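PDB 6Q1I: endoglucanase A from Clostridium longisporum, which hydrolyses internal beta-1,4-glucosidic linkages in barley beta-glucan, lichenan and carboxymethylcellulose, also attacks xylan, and favours the longer cello-oligosaccharides. Local coordinates for residues Ala105-Val110 with Asp150-Phe155; Thr114-Asn119 with Thr157-Arg162; Val315-Asn320 with Glu328-Leu333. All coordinates share one frame; numbering follows the deposited sequence.

Interaction 1 (Ala105-Val110 with Asp150-Phe155); sequences ADDLYV and DDHLIF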
loop_
_atom_site.group_PDB
_atom_site.type_symbol
_atom_site.label_atom_id
_atom_site.label_comp_id
_atom_site.label_asym_id
_atom_site.label_seq_id
_atom_site.Cartn_x
_atom_site.Cartn_y
_atom_site.Cartn_z
ATOM N N ALA A 105 -13.587 -10.321 8.330
ATOM C CA ALA A 105 -14.729 -10.495 9.221
ATOM C C ALA A 105 -15.454 -9.177 9.460
ATOM O O ALA A 105 -16.685 -9.156 9.587
ATOM C CB ALA A 105 -14.259 -11.079 10.560
ATOM N N ASP A 106 -14.714 -8.069 9.507
ATOM C CA ASP A 106 -15.294 -6.749 9.737
ATOM C C ASP A 106 -15.832 -6.102 8.468
ATOM O O ASP A 106 -16.122 -4.901 8.476
ATOM C CB ASP A 106 -14.263 -5.832 10.403
ATOM C CG ASP A 106 -14.158 -6.060 11.892
ATOM O OD1 ASP A 106 -14.844 -6.968 12.424
ATOM O OD2 ASP A 106 -13.387 -5.320 12.536
ATOM N N ASP A 107 -15.967 -6.862 7.383
ATOM C CA ASP A 107 -16.570 -6.371 6.142
ATOM C C ASP A 107 -15.718 -5.309 5.453
ATOM O O ASP A 107 -16.237 -4.464 4.731
ATOM C CB ASP A 107 -18.004 -5.867 6.364
ATOM C CG ASP A 107 -18.808 -5.826 5.089
ATOM O OD1 ASP A 107 -18.522 -6.644 4.193
ATOM O OD2 ASP A 107 -19.723 -4.977 4.982
ATOM N N LEU A 108 -14.406 -5.362 5.644
ATOM C CA LEU A 108 -13.482 -4.450 4.992
ATOM C C LEU A 108 -12.953 -5.059 3.700
ATOM O O LEU A 108 -12.839 -6.284 3.570
ATOM C CB LEU A 108 -12.294 -4.169 5.920
ATOM C CG LEU A 108 -12.641 -3.425 7.209
ATOM C CD1 LEU A 108 -11.530 -3.562 8.220
ATOM C CD2 LEU A 108 -12.903 -1.948 6.919
ATOM N N TYR A 109 -12.632 -4.192 2.734
ATOM C CA TYR A 109 -11.711 -4.581 1.672
ATOM C C TYR A 109 -10.318 -4.678 2.276
ATOM O O TYR A 109 -9.956 -3.897 3.162
ATOM C CB TYR A 109 -11.718 -3.559 0.518
ATOM C CG TYR A 109 -13.056 -3.518 -0.164
ATOM C CD1 TYR A 109 -14.046 -2.647 0.262
ATOM C CD2 TYR A 109 -13.362 -4.408 -1.181
ATOM C CE1 TYR A 109 -15.304 -2.653 -0.312
ATOM C CE2 TYR A 109 -14.612 -4.419 -1.766
ATOM C CZ TYR A 109 -15.581 -3.542 -1.332
ATOM O OH TYR A 109 -16.831 -3.567 -1.920
ATOM N N VAL A 110 -9.548 -5.659 1.824
ATOM C CA VAL A 110 -8.204 -5.898 2.330
ATOM C C VAL A 110 -7.257 -5.942 1.144
ATOM O O VAL A 110 -7.497 -6.679 0.184
ATOM C CB VAL A 110 -8.130 -7.216 3.120
ATOM C CG1 VAL A 110 -6.698 -7.529 3.489
ATOM C CG2 VAL A 110 -9.011 -7.115 4.348
ATOM N N ASP A 150 -13.146 -14.340 -0.809
ATOM C CA ASP A 150 -14.012 -13.623 -1.738
ATOM C C ASP A 150 -13.332 -12.342 -2.231
ATOM O O ASP A 150 -12.168 -12.063 -1.929
ATOM C CB ASP A 150 -15.397 -13.409 -1.119
ATOM C CG ASP A 150 -15.428 -12.375 -0.002
ATOM O OD1 ASP A 150 -14.535 -11.510 0.091
ATOM O OD2 ASP A 150 -16.412 -12.416 0.768
ATOM N N ASP A 151 -14.064 -11.563 -3.022
ATOM C CA ASP A 151 -13.472 -10.434 -3.735
ATOM C C ASP A 151 -13.199 -9.223 -2.858
ATOM O O ASP A 151 -12.686 -8.220 -3.369
ATOM C CB ASP A 151 -14.278 -10.049 -4.977
ATOM C CG ASP A 151 -15.628 -9.422 -4.663
ATOM O OD1 ASP A 151 -15.982 -9.191 -3.484
ATOM O OD2 ASP A 151 -16.340 -9.150 -5.645
ATOM N N HIS A 152 -13.464 -9.294 -1.556
ATOM C CA HIS A 152 -12.977 -8.234 -0.684
ATOM C C HIS A 152 -11.475 -8.302 -0.471
ATOM O O HIS A 152 -10.883 -7.304 -0.054
ATOM C CB HIS A 152 -13.693 -8.253 0.650
ATOM C CG HIS A 152 -15.058 -7.652 0.589
ATOM N ND1 HIS A 152 -16.125 -8.301 0.012
ATOM C CD2 HIS A 152 -15.525 -6.453 1.009
ATOM C CE1 HIS A 152 -17.196 -7.530 0.085
ATOM N NE2 HIS A 152 -16.858 -6.404 0.687
ATOM N N LEU A 153 -10.850 -9.439 -0.766
ATOM C CA LEU A 153 -9.399 -9.566 -0.687
ATOM C C LEU A 153 -8.781 -9.265 -2.051
ATOM O O LEU A 153 -9.086 -9.935 -3.050
ATOM C CB LEU A 153 -8.990 -10.952 -0.192
ATOM C CG LEU A 153 -7.482 -11.161 -0.058
ATOM C CD1 LEU A 153 -6.877 -10.199 0.963
ATOM C CD2 LEU A 153 -7.184 -12.600 0.320
ATOM N N ILE A 154 -7.877 -8.287 -2.061
ATOM C CA ILE A 154 -7.172 -7.791 -3.235
ATOM C C ILE A 154 -5.695 -8.080 -3.016
ATOM O O ILE A 154 -5.183 -7.857 -1.918
ATOM C CB ILE A 154 -7.389 -6.263 -3.326
ATOM C CG1 ILE A 154 -8.872 -5.928 -3.478
ATOM C CG2 ILE A 154 -6.585 -5.655 -4.464
ATOM C CD1 ILE A 154 -9.200 -4.505 -3.093
ATOM N N PHE A 155 -5.007 -8.586 -4.038
ATOM C CA PHE A 155 -3.567 -8.788 -3.959
ATOM C C PHE A 155 -2.854 -7.584 -4.573
ATOM O O PHE A 155 -3.356 -6.979 -5.521
ATOM C CB PHE A 155 -3.128 -10.047 -4.715
ATOM C CG PHE A 155 -3.612 -11.351 -4.128
ATOM C CD1 PHE A 155 -3.950 -11.484 -2.793
ATOM C CD2 PHE A 155 -3.684 -12.478 -4.934
ATOM C CE1 PHE A 155 -4.375 -12.709 -2.286
ATOM C CE2 PHE A 155 -4.088 -13.693 -4.428
ATOM C CZ PHE A 155 -4.442 -13.813 -3.107
HETATM O O HOH W 1 -18.543 -4.598 1.761
#
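Val-110 and Leu-153 form the parallel bridge at which two neighbouring barrel strands, 109-113 and 153-156, first come together. Val-110 bonds in both directions: its N donates to His-152 O at 2.8 Å, and its O receives Ile-154 N, also at 2.8 Å. On the sheet face that carries both side chains, Val-110 CG1 touches Leu-153 CD1 at 3.7 Å, with helix 90-105 packed against the valine. The two strands are the outer members of a beta-alpha-beta unit of the (beta/alpha)8 catalytic domain, with helix 128-145 as the crossover. Just before the bridge, Tyr-109 and His-152 make an offset stack, centroids 4.3 Å apart and planes inclined by 20°. With the histidine CG anti to the carbonyl carbon (chi1 -78°), the imidazole lies over the phenol, His-152 CD2 above the centre of that ring. At the edge of the imidazole, His-152 NE2 meets a water in the ring plane at 2.7 Å; that water also donates to Asp-107 OD1. Tyr-109 OH bonds instead to Arg-12. Asp-150 opens an Asx turn ahead of the strand, its OD1 accepting His-152 N at 3.0 Å.

Interaction 2 (Thr114-Asn119 with Thr157-Arg162); sequences THHEGN and TLNQPR. Unlike the reference sequence in segment 157-162: Gln-160 (reference Glu).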
loop_
_atom_site.group_PDB
_atom_site.type_symbol
_atom_site.label_atom_id
_atom_site.label_comp_id
_atom_site.label_asym_id
_atom_site.label_seq_id
_atom_site.Cartn_x
_atom_site.Cartn_y
_atom_site.Cartn_z
ATOM N N THR A 114 3.232 -7.799 -1.187
ATOM C CA THR A 114 4.599 -7.941 -0.701
ATOM C C THR A 114 5.140 -6.530 -0.487
ATOM O O THR A 114 4.772 -5.595 -1.208
ATOM C CB THR A 114 5.514 -8.740 -1.644
ATOM O OG1 THR A 114 5.870 -7.960 -2.790
ATOM C CG2 THR A 114 4.877 -10.053 -2.067
ATOM N N HIS A 115 6.033 -6.376 0.498
ATOM C CA HIS A 115 6.362 -5.046 0.973
ATOM C C HIS A 115 7.867 -4.786 0.850
ATOM O O HIS A 115 8.338 -4.467 -0.244
ATOM C CB HIS A 115 5.739 -4.750 2.336
ATOM C CG HIS A 115 5.568 -3.292 2.574
ATOM N ND1 HIS A 115 4.550 -2.568 1.995
ATOM C CD2 HIS A 115 6.315 -2.406 3.274
ATOM C CE1 HIS A 115 4.657 -1.305 2.359
ATOM N NE2 HIS A 115 5.724 -1.178 3.127
ATOM N N HIS A 116 8.636 -4.878 1.938
ATOM C CA HIS A 116 10.057 -4.504 1.898
ATOM C C HIS A 116 10.911 -5.666 1.385
ATOM O O HIS A 116 11.639 -6.327 2.131
ATOM C CB HIS A 116 10.554 -4.069 3.270
ATOM C CG HIS A 116 9.954 -2.802 3.784
ATOM N ND1 HIS A 116 9.849 -1.664 3.018
ATOM C CD2 HIS A 116 9.478 -2.480 5.011
ATOM C CE1 HIS A 116 9.326 -0.697 3.750
ATOM N NE2 HIS A 116 9.084 -1.168 4.962
ATOM N N GLU A 117 10.830 -5.895 0.071
ATOM C CA GLU A 117 11.553 -6.983 -0.578
ATOM C C GLU A 117 12.743 -6.502 -1.408
ATOM O O GLU A 117 13.357 -7.306 -2.111
ATOM C CB GLU A 117 10.631 -7.839 -1.457
ATOM C CG GLU A 117 9.265 -8.197 -0.871
ATOM C CD GLU A 117 9.262 -9.135 0.321
ATOM O OE1 GLU A 117 10.307 -9.729 0.680
ATOM O OE2 GLU A 117 8.156 -9.276 0.891
ATOM N N GLY A 118 13.088 -5.217 -1.339
ATOM C CA GLY A 118 14.027 -4.613 -2.269
ATOM C C GLY A 118 15.478 -5.038 -2.113
ATOM O O GLY A 118 16.287 -4.728 -2.998
ATOM N N ASN A 119 15.840 -5.701 -1.011
ATOM C CA ASN A 119 17.172 -6.288 -0.923
ATOM C C ASN A 119 17.351 -7.448 -1.893
ATOM O O ASN A 119 18.495 -7.787 -2.221
ATOM C CB ASN A 119 17.461 -6.780 0.498
ATOM C CG ASN A 119 16.508 -7.868 0.932
ATOM O OD1 ASN A 119 15.309 -7.669 0.919
ATOM N ND2 ASN A 119 17.034 -9.036 1.275
ATOM N N THR A 157 1.058 -6.848 -6.027
ATOM C CA THR A 157 2.217 -7.681 -6.358
ATOM C C THR A 157 3.477 -7.257 -5.606
ATOM O O THR A 157 4.215 -8.101 -5.075
ATOM C CB THR A 157 2.485 -7.614 -7.864
ATOM O OG1 THR A 157 2.604 -6.241 -8.257
ATOM C CG2 THR A 157 1.367 -8.306 -8.668
ATOM N N LEU A 158 3.767 -5.957 -5.619
ATOM C CA LEU A 158 4.987 -5.367 -5.094
ATOM C C LEU A 158 4.619 -4.008 -4.513
ATOM O O LEU A 158 3.571 -3.443 -4.842
ATOM C CB LEU A 158 6.030 -5.162 -6.207
ATOM C CG LEU A 158 6.588 -6.422 -6.868
ATOM C CD1 LEU A 158 7.373 -6.049 -8.114
ATOM C CD2 LEU A 158 7.453 -7.202 -5.903
ATOM N N ASN A 159 5.517 -3.467 -3.682
ATOM C CA ASN A 159 5.267 -2.222 -2.963
ATOM C C ASN A 159 5.840 -1.015 -3.700
ATOM O O ASN A 159 5.121 -0.333 -4.435
ATOM C CB ASN A 159 5.838 -2.341 -1.548
ATOM C CG ASN A 159 5.674 -1.083 -0.757
ATOM O OD1 ASN A 159 4.626 -0.434 -0.820
ATOM N ND2 ASN A 159 6.704 -0.721 -0.004
ATOM N N GLN A 160 7.124 -0.731 -3.497
ATOM C CA GLN A 160 7.807 0.398 -4.131
ATOM C C GLN A 160 9.066 -0.098 -4.828
ATOM O O GLN A 160 10.183 0.338 -4.527
ATOM C CB GLN A 160 8.137 1.474 -3.097
ATOM C CG GLN A 160 6.894 2.110 -2.485
ATOM C CD GLN A 160 7.203 3.246 -1.534
ATOM O OE1 GLN A 160 8.339 3.439 -1.105
ATOM N NE2 GLN A 160 6.190 3.991 -1.196
ATOM N N PRO A 161 8.914 -0.997 -5.798
ATOM C CA PRO A 161 10.091 -1.638 -6.394
ATOM C C PRO A 161 10.946 -0.627 -7.145
ATOM O O PRO A 161 10.448 0.123 -7.983
ATOM C CB PRO A 161 9.479 -2.684 -7.334
ATOM C CG PRO A 161 8.139 -2.127 -7.687
ATOM C CD PRO A 161 7.661 -1.470 -6.414
ATOM N N ARG A 162 12.243 -0.621 -6.850
ATOM C CA ARG A 162 13.121 0.441 -7.328
ATOM C C ARG A 162 14.573 -0.005 -7.199
ATOM O O ARG A 162 14.873 -1.035 -6.589
ATOM C CB ARG A 162 12.893 1.730 -6.531
ATOM C CG ARG A 162 13.289 1.604 -5.055
ATOM C CD ARG A 162 12.758 2.734 -4.188
ATOM N NE ARG A 162 13.235 2.636 -2.807
ATOM C CZ ARG A 162 12.643 1.934 -1.838
ATOM N NH1 ARG A 162 11.538 1.241 -2.072
ATOM N NH2 ARG A 162 13.153 1.939 -0.616
HETATM O O HOH W 2 7.501 -5.501 -2.712
HETATM O O HOH W 3 9.379 -2.070 -2.352
HETATM O O HOH W 4 9.818 -1.215 0.277
HETATM O O HOH W 5 16.476 -2.944 -5.205
#
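Asn-159 lies against Thr-114 and His-115, and its side chain can be followed atom by atom across the contact. CB sits against the backbone, 3.4 Å from Thr-114 O. With CG anti to the backbone N (chi1 178°), the amide is carried over one face of the His-115 imidazole; CG is 3.3 Å from His-115 CE1, and the amide and ring planes are stacked, only 23° apart. ND2 rides above the ring, offset toward its rim, and donates not to the imidazole but to a water 3.2 Å away, which also contacts His-116 ND1. OD1 takes a hydrogen bond from Arg-73, which, with the water on ND2, is consistent with this orientation of the amide. The two loops follow barrel strands 109-113 and 153-156, on the rim where the catalytic groups of family 5 glycosidases are carried; Gln-160, next in sequence, replaces the glutamate that is the proton donor by similarity, and the Asn-Glu pair at the end of the fourth strand is a hallmark of clan GH-A. Past the strand ends the two chains are joined partly through water. One water accepts from Asn-159 N at 3.0 Å while donating to His-115 O and Thr-114 OG1. The same OG1, placed between its backbone N and carbonyl carbon (chi1 74°), donates to Thr-157 O at 2.8 Å. Leu-158 CD2 lies beside this hydroxyl, 3.6 Å from Thr-114 OG1.

Interaction 3 (Val315-Asn320 with Glu328-Leu333); sequences VWWDNN and ETFGLL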
loop_
_atom_site.group_PDB
_atom_site.type_symbol
_atom_site.label_atom_id
_atom_site.label_comp_id
_atom_site.label_asym_id
_atom_site.label_seq_id
_atom_site.Cartn_x
_atom_site.Cartn_y
_atom_site.Cartn_z
ATOM N N VAL A 315 -5.499 5.398 0.835
ATOM C CA VAL A 315 -5.241 4.580 2.021
ATOM C C VAL A 315 -4.155 5.262 2.860
ATOM O O VAL A 315 -2.991 5.357 2.442
ATOM C CB VAL A 315 -4.834 3.157 1.614
ATOM C CG1 VAL A 315 -4.801 2.249 2.817
ATOM C CG2 VAL A 315 -5.786 2.584 0.546
ATOM N N TRP A 316 -4.533 5.735 4.051
ATOM C CA TRP A 316 -3.596 6.436 4.924
ATOM C C TRP A 316 -2.546 5.467 5.471
ATOM O O TRP A 316 -2.874 4.353 5.880
ATOM C CB TRP A 316 -4.366 7.069 6.088
ATOM C CG TRP A 316 -3.499 7.889 7.011
ATOM C CD1 TRP A 316 -2.690 7.420 8.011
ATOM C CD2 TRP A 316 -3.338 9.318 7.008
ATOM N NE1 TRP A 316 -2.035 8.465 8.628
ATOM C CE2 TRP A 316 -2.421 9.638 8.037
ATOM C CE3 TRP A 316 -3.896 10.359 6.254
ATOM C CZ2 TRP A 316 -2.047 10.955 8.325
ATOM C CZ3 TRP A 316 -3.536 11.662 6.552
ATOM C CH2 TRP A 316 -2.614 11.947 7.573
ATOM N N TRP A 317 -1.281 5.903 5.490
ATOM C CA TRP A 317 -0.194 5.115 6.085
ATOM C C TRP A 317 -0.140 5.368 7.594
ATOM O O TRP A 317 0.249 6.455 8.027
ATOM C CB TRP A 317 1.151 5.477 5.445
ATOM C CG TRP A 317 2.269 4.670 6.021
ATOM C CD1 TRP A 317 3.196 5.085 6.950
ATOM C CD2 TRP A 317 2.555 3.287 5.765
ATOM N NE1 TRP A 317 4.032 4.040 7.282
ATOM C CE2 TRP A 317 3.658 2.927 6.574
ATOM C CE3 TRP A 317 1.988 2.320 4.928
ATOM C CZ2 TRP A 317 4.214 1.648 6.551
ATOM C CZ3 TRP A 317 2.535 1.046 4.911
ATOM C CH2 TRP A 317 3.633 0.718 5.720
ATOM N N ASP A 318 -0.517 4.379 8.407
ATOM C CA ASP A 318 -0.519 4.516 9.868
ATOM C C ASP A 318 0.482 3.550 10.500
ATOM O O ASP A 318 0.202 2.357 10.654
ATOM C CB ASP A 318 -1.913 4.305 10.459
ATOM C CG ASP A 318 -1.995 4.763 11.904
ATOM O OD1 ASP A 318 -0.933 4.794 12.555
ATOM O OD2 ASP A 318 -3.097 5.108 12.377
ATOM N N ASN A 319 1.647 4.073 10.878
ATOM C CA ASN A 319 2.695 3.276 11.500
ATOM C C ASN A 319 2.700 3.373 13.019
ATOM O O ASN A 319 3.639 2.890 13.648
ATOM C CB ASN A 319 4.066 3.640 10.931
ATOM C CG ASN A 319 4.408 5.104 11.100
ATOM O OD1 ASN A 319 3.670 5.861 11.732
ATOM N ND2 ASN A 319 5.528 5.516 10.510
ATOM N N ASN A 320 1.666 3.962 13.620
ATOM C CA ASN A 320 1.549 4.071 15.074
ATOM C C ASN A 320 2.669 4.906 15.682
ATOM O O ASN A 320 2.965 4.766 16.868
ATOM C CB ASN A 320 1.459 2.685 15.723
ATOM C CG ASN A 320 1.098 2.731 17.199
ATOM O OD1 ASN A 320 0.252 3.517 17.646
ATOM N ND2 ASN A 320 1.721 1.842 17.961
ATOM N N GLU A 328 8.644 10.756 9.562
ATOM C CA GLU A 328 7.826 9.561 9.341
ATOM C C GLU A 328 6.785 9.347 10.438
ATOM O O GLU A 328 6.364 8.217 10.703
ATOM C CB GLU A 328 8.694 8.316 9.132
ATOM C CG GLU A 328 9.606 8.428 7.910
ATOM C CD GLU A 328 8.838 8.394 6.593
ATOM O OE1 GLU A 328 8.307 7.317 6.255
ATOM O OE2 GLU A 328 8.754 9.438 5.902
ATOM N N THR A 329 6.324 10.433 11.055
ATOM C CA THR A 329 5.361 10.344 12.154
ATOM C C THR A 329 3.928 10.455 11.624
ATOM O O THR A 329 3.227 11.458 11.798
ATOM C CB THR A 329 5.671 11.408 13.199
ATOM O OG1 THR A 329 5.881 12.667 12.543
ATOM C CG2 THR A 329 6.894 11.008 13.998
ATOM N N PHE A 330 3.487 9.362 10.995
ATOM C CA PHE A 330 2.191 9.277 10.332
ATOM C C PHE A 330 1.093 8.695 11.228
ATOM O O PHE A 330 -0.042 8.517 10.776
ATOM C CB PHE A 330 2.313 8.409 9.065
ATOM C CG PHE A 330 3.164 9.015 7.962
ATOM C CD1 PHE A 330 2.667 10.030 7.168
ATOM C CD2 PHE A 330 4.432 8.537 7.692
ATOM C CE1 PHE A 330 3.414 10.579 6.152
ATOM C CE2 PHE A 330 5.190 9.082 6.669
ATOM C CZ PHE A 330 4.677 10.098 5.890
ATOM N N GLY A 331 1.401 8.414 12.492
ATOM C CA GLY A 331 0.461 7.683 13.324
ATOM C C GLY A 331 -0.823 8.451 13.581
ATOM O O GLY A 331 -0.809 9.649 13.883
ATOM N N LEU A 332 -1.946 7.728 13.512
ATOM C CA LEU A 332 -3.259 8.281 13.837
ATOM C C LEU A 332 -3.964 7.536 14.960
ATOM O O LEU A 332 -4.542 8.175 15.846
ATOM C CB LEU A 332 -4.172 8.316 12.599
ATOM C CG LEU A 332 -3.810 9.330 11.518
ATOM C CD1 LEU A 332 -4.843 9.278 10.412
ATOM C CD2 LEU A 332 -3.686 10.754 12.070
ATOM N N LEU A 333 -3.980 6.207 14.930
ATOM C CA LEU A 333 -4.575 5.399 15.988
ATOM C C LEU A 333 -3.490 4.978 16.971
ATOM O O LEU A 333 -2.514 4.336 16.583
ATOM C CB LEU A 333 -5.238 4.147 15.409
ATOM C CG LEU A 333 -5.810 3.179 16.448
ATOM C CD1 LEU A 333 -6.995 3.814 17.171
ATOM C CD2 LEU A 333 -6.209 1.864 15.793
HETATM O O HOH W 6 -1.683 2.830 14.452
#
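Asp-318 OD2 is gripped by three N-H groups: Leu-333 N, 2.9 Å away on the syn lone pair, Leu-332 N through a weak bond, and the indole of Trp-25. The aspartate lies near the C-terminal end of the eighth strand of the (beta/alpha)8 barrel, and its carboxylate binds the returning loop that leads to helix 343-356. Its other oxygen, OD1, accepts Asn-320 N at 2.9 Å in an Asx turn, and also has weak bonds to Leu-332 N and to a water held by Leu-333 O. The two tryptophans before it serve opposite faces of the strand. Trp-316, CG anti to the backbone N (chi1 -177°), reaches out toward helix 343-356 and sends NE1 to Phe-330 O at 2.9 Å, the oxygen lying in the indole plane and the N-H...O angle 170°. Leu-332 CD1 covers a face of the same indole in a CH-pi contact, 3.4 Å from the centroid of the five-membered ring. Trp-317 turns instead to the barrel interior, where it meets Arg-73 and faces the catalytic centre near Gln-284, a changed residue at the nucleophile position by similarity. It presents its edge toward the face of Phe-330 in an offset edge-to-face pair: the planes stand 87° apart and Trp-317 CD1 lies 3.7 Å from Phe-330 CD2. Tyr-236 meets both of these side chains. Farther along, Asn-319 ND2 donates across the loop to Glu-328 O at 2.8 Å, with that oxygen exactly in the amide plane.

How the interactions relate
Interactions 1 and 2 involve the same two neighbouring strands, the first at their beginnings and the second just beyond their ends, with centres about 21 Å apart; the segments alternate along the chain. As is usual in (beta/alpha)8 enzymes, the active site lies at the C-terminal ends of the strands, where interaction 2 sits. Interaction 3, about 19 Å from interaction 2 between centres, reaches the same end of the barrel from the eighth strand, and the two touch where His-115 NE2 lies 3.8 Å from Trp-317 CH2. The side chains of Asn-159 and Trp-317 come within about 3 and 4 Å of that of Gln-284, a changed residue at the position assigned by similarity to the nucleophile. Interaction 1 remains remote from it.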